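Local coordinates for protein putative branched-chain amino acid aminotransferase IlvE (Streptococcus mutans, PDB 4DQN) that probably catalyses the pyridoxal-phosphate-dependent transfer of amino groups between branched-chain amino acids and 2-oxoglutarate, the last step in making isoleucine, leucine and valine, at residues A[175-179]-A[192-198]. Numbering follows the deposited sequence.
Sequences DYDRA and NYAASLL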
loop_
_atom_site.group_PDB
_atom_site.type_symbol
_atom_site.label_atom_id
_atom_site.label_comp_id
_atom_site.label_asym_id
_atom_site.label_seq_id
_atom_site.Cartn_x
_atom_site.Cartn_y
_atom_site.Cartn_z
ATOM N N ASP A 175 -18.979 -1.368 3.721
ATOM C CA ASP A 175 -18.013 -1.380 4.829
ATOM C C ASP A 175 -16.548 -1.650 4.411
ATOM O O ASP A 175 -15.725 -2.031 5.248
ATOM C CB ASP A 175 -18.453 -2.339 5.948
ATOM C CG ASP A 175 -18.826 -3.719 5.433
ATOM O OD1 ASP A 175 -19.159 -3.842 4.232
ATOM O OD2 ASP A 175 -18.811 -4.678 6.238
ATOM N N TYR A 176 -16.223 -1.447 3.129
ATOM C CA TYR A 176 -14.821 -1.473 2.663
ATOM C C TYR A 176 -14.519 -0.325 1.697
ATOM O O TYR A 176 -15.330 0.001 0.824
ATOM C CB TYR A 176 -14.454 -2.816 1.998
ATOM C CG TYR A 176 -14.662 -4.027 2.876
ATOM C CD1 TYR A 176 -15.801 -4.805 2.749
ATOM C CD2 TYR A 176 -13.722 -4.388 3.840
ATOM C CE1 TYR A 176 -16.005 -5.910 3.546
ATOM C CE2 TYR A 176 -13.918 -5.500 4.642
ATOM C CZ TYR A 176 -15.067 -6.252 4.490
ATOM O OH TYR A 176 -15.289 -7.361 5.278
ATOM N N ASP A 177 -13.353 0.294 1.863
ATOM C CA ASP A 177 -12.876 1.285 0.900
ATOM C C ASP A 177 -11.561 0.801 0.305
ATOM O O ASP A 177 -10.710 0.273 1.026
ATOM C CB ASP A 177 -12.641 2.646 1.578
ATOM C CG ASP A 177 -13.898 3.219 2.222
ATOM O OD1 ASP A 177 -14.977 3.200 1.579
ATOM O OD2 ASP A 177 -13.791 3.704 3.376
ATOM N N ARG A 178 -11.372 0.978 -1.002
ATOM C CA ARG A 178 -10.068 0.660 -1.580
ATOM C C ARG A 178 -9.116 1.858 -1.449
ATOM O O ARG A 178 -7.900 1.707 -1.547
ATOM C CB ARG A 178 -10.182 0.184 -3.031
ATOM C CG ARG A 178 -10.637 1.220 -4.029
ATOM C CD ARG A 178 -9.883 1.011 -5.347
ATOM N NE ARG A 178 -9.844 -0.406 -5.715
ATOM C CZ ARG A 178 -8.878 -0.969 -6.442
ATOM N NH1 ARG A 178 -7.859 -0.238 -6.881
ATOM N NH2 ARG A 178 -8.930 -2.270 -6.724
ATOM N N ALA A 179 -9.679 3.038 -1.203
ATOM C CA ALA A 179 -8.879 4.257 -1.064
ATOM C C ALA A 179 -9.556 5.312 -0.187
ATOM O O ALA A 179 -10.791 5.337 -0.061
ATOM C CB ALA A 179 -8.567 4.838 -2.430
ATOM N N ASN A 192 -3.586 0.419 -2.739
ATOM C CA ASN A 192 -5.002 0.393 -3.094
ATOM C C ASN A 192 -5.461 -1.033 -3.308
ATOM O O ASN A 192 -6.584 -1.390 -2.965
ATOM C CB ASN A 192 -5.266 1.187 -4.384
ATOM C CG ASN A 192 -4.818 2.631 -4.289
ATOM O OD1 ASN A 192 -4.624 3.160 -3.189
ATOM N ND2 ASN A 192 -4.652 3.282 -5.447
ATOM N N TYR A 193 -4.593 -1.848 -3.898
ATOM C CA TYR A 193 -4.955 -3.225 -4.211
ATOM C C TYR A 193 -4.981 -4.105 -2.967
ATOM O O TYR A 193 -5.860 -4.971 -2.824
ATOM C CB TYR A 193 -4.018 -3.790 -5.281
ATOM C CG TYR A 193 -4.278 -3.208 -6.656
ATOM C CD1 TYR A 193 -3.772 -1.963 -7.012
ATOM C CD2 TYR A 193 -5.028 -3.903 -7.598
ATOM C CE1 TYR A 193 -4.005 -1.422 -8.265
ATOM C CE2 TYR A 193 -5.263 -3.369 -8.866
ATOM C CZ TYR A 193 -4.749 -2.125 -9.185
ATOM O OH TYR A 193 -4.965 -1.578 -10.442
ATOM N N ALA A 194 -4.032 -3.884 -2.060
ATOM C CA ALA A 194 -4.027 -4.606 -0.778
ATOM C C ALA A 194 -5.346 -4.427 -0.022
ATOM O O ALA A 194 -5.898 -5.383 0.543
ATOM C CB ALA A 194 -2.836 -4.152 0.099
ATOM N N ALA A 195 -5.837 -3.192 -0.000
ATOM C CA ALA A 195 -7.099 -2.886 0.655
ATOM C C ALA A 195 -8.263 -3.627 -0.006
ATOM O O ALA A 195 -9.267 -3.922 0.649
ATOM C CB ALA A 195 -7.344 -1.382 0.648
ATOM N N SER A 196 -8.118 -3.939 -1.297
ATOM C CA SER A 196 -9.176 -4.613 -2.059
ATOM C C SER A 196 -9.187 -6.146 -1.918
ATOM O O SER A 196 -10.131 -6.801 -2.375
ATOM C CB SER A 196 -9.066 -4.253 -3.544
ATOM O OG SER A 196 -8.060 -5.037 -4.173
ATOM N N LEU A 197 -8.156 -6.730 -1.302
ATOM C CA LEU A 197 -8.079 -8.198 -1.221
ATOM C C LEU A 197 -9.238 -8.802 -0.417
ATOM O O LEU A 197 -9.901 -9.742 -0.873
ATOM C CB LEU A 197 -6.741 -8.645 -0.627
ATOM C CG LEU A 197 -5.502 -8.438 -1.499
ATOM C CD1 LEU A 197 -4.229 -8.708 -0.694
ATOM C CD2 LEU A 197 -5.578 -9.343 -2.710
ATOM N N LEU A 198 -9.486 -8.264 0.774
ATOM C CA LEU A 198 -10.551 -8.798 1.622
ATOM C C LEU A 198 -11.953 -8.569 1.028
ATOM O O LEU A 198 -12.732 -9.520 0.937
ATOM C CB LEU A 198 -10.435 -8.274 3.065
ATOM C CG LEU A 198 -11.452 -8.706 4.131
ATOM C CD1 LEU A 198 -11.527 -10.227 4.238
ATOM C CD2 LEU A 198 -11.083 -8.086 5.488
HETATM O O HOH W 1 -10.803 -2.302 2.192
HETATM O O HOH W 2 -5.232 3.086 -0.689
#
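Y176 opens the contact by leaning its ring on segment 192-198 of helix 190-205, where Y176 CE2 comes within 3.9 Å of L198 CD2; its ring carbons give leucine an apolar surface at the partly exposed end of this interface. D177 points its side chain away, and OD2 is hydrogen-bonded to H182 N of the second subunit, to which the D177 backbone also bonds. On the helix side D177 O approaches A195 CB (3.8 Å) and shares a water with A195 O, W1 lying 2.8 Å from D177 O and 2.7 Å from A195 O. The nearest pair of CA atoms is R178 and A195, 5.1 Å apart, a spacing that the small methyl of A195 permits. R178 O receives a CA-H...O contact from N192 CA (3.5 Å) and a hydrogen bond from W2, which also donates to N192 OD1 (2.6 Å); N192 ND2 is hydrogen-bonded to T184 O. The long arginine side chain sets its guanidinium over the face of Y193, a cation-pi interaction with R178 CZ 4.9 Å from the Y193 ring centroid. R178 NH2 meets S196 CB at 3.8 Å, while E224 gives the charge a weak, long ion pair. The Y193 hydroxyl is hydrogen-bonded to K188, the predicted pyridoxal-phosphate lysine, not modified here, which places the R178-Y193 pair beside the probable cofactor site. No direct hydrogen bond joins the segments. The loop leaving strand 168-172 thus lies along the first turns of helix 190-205, with strand 211-214 touching R178 and S196 through Y213, and the second subunit packing on Y176, D177 and A194.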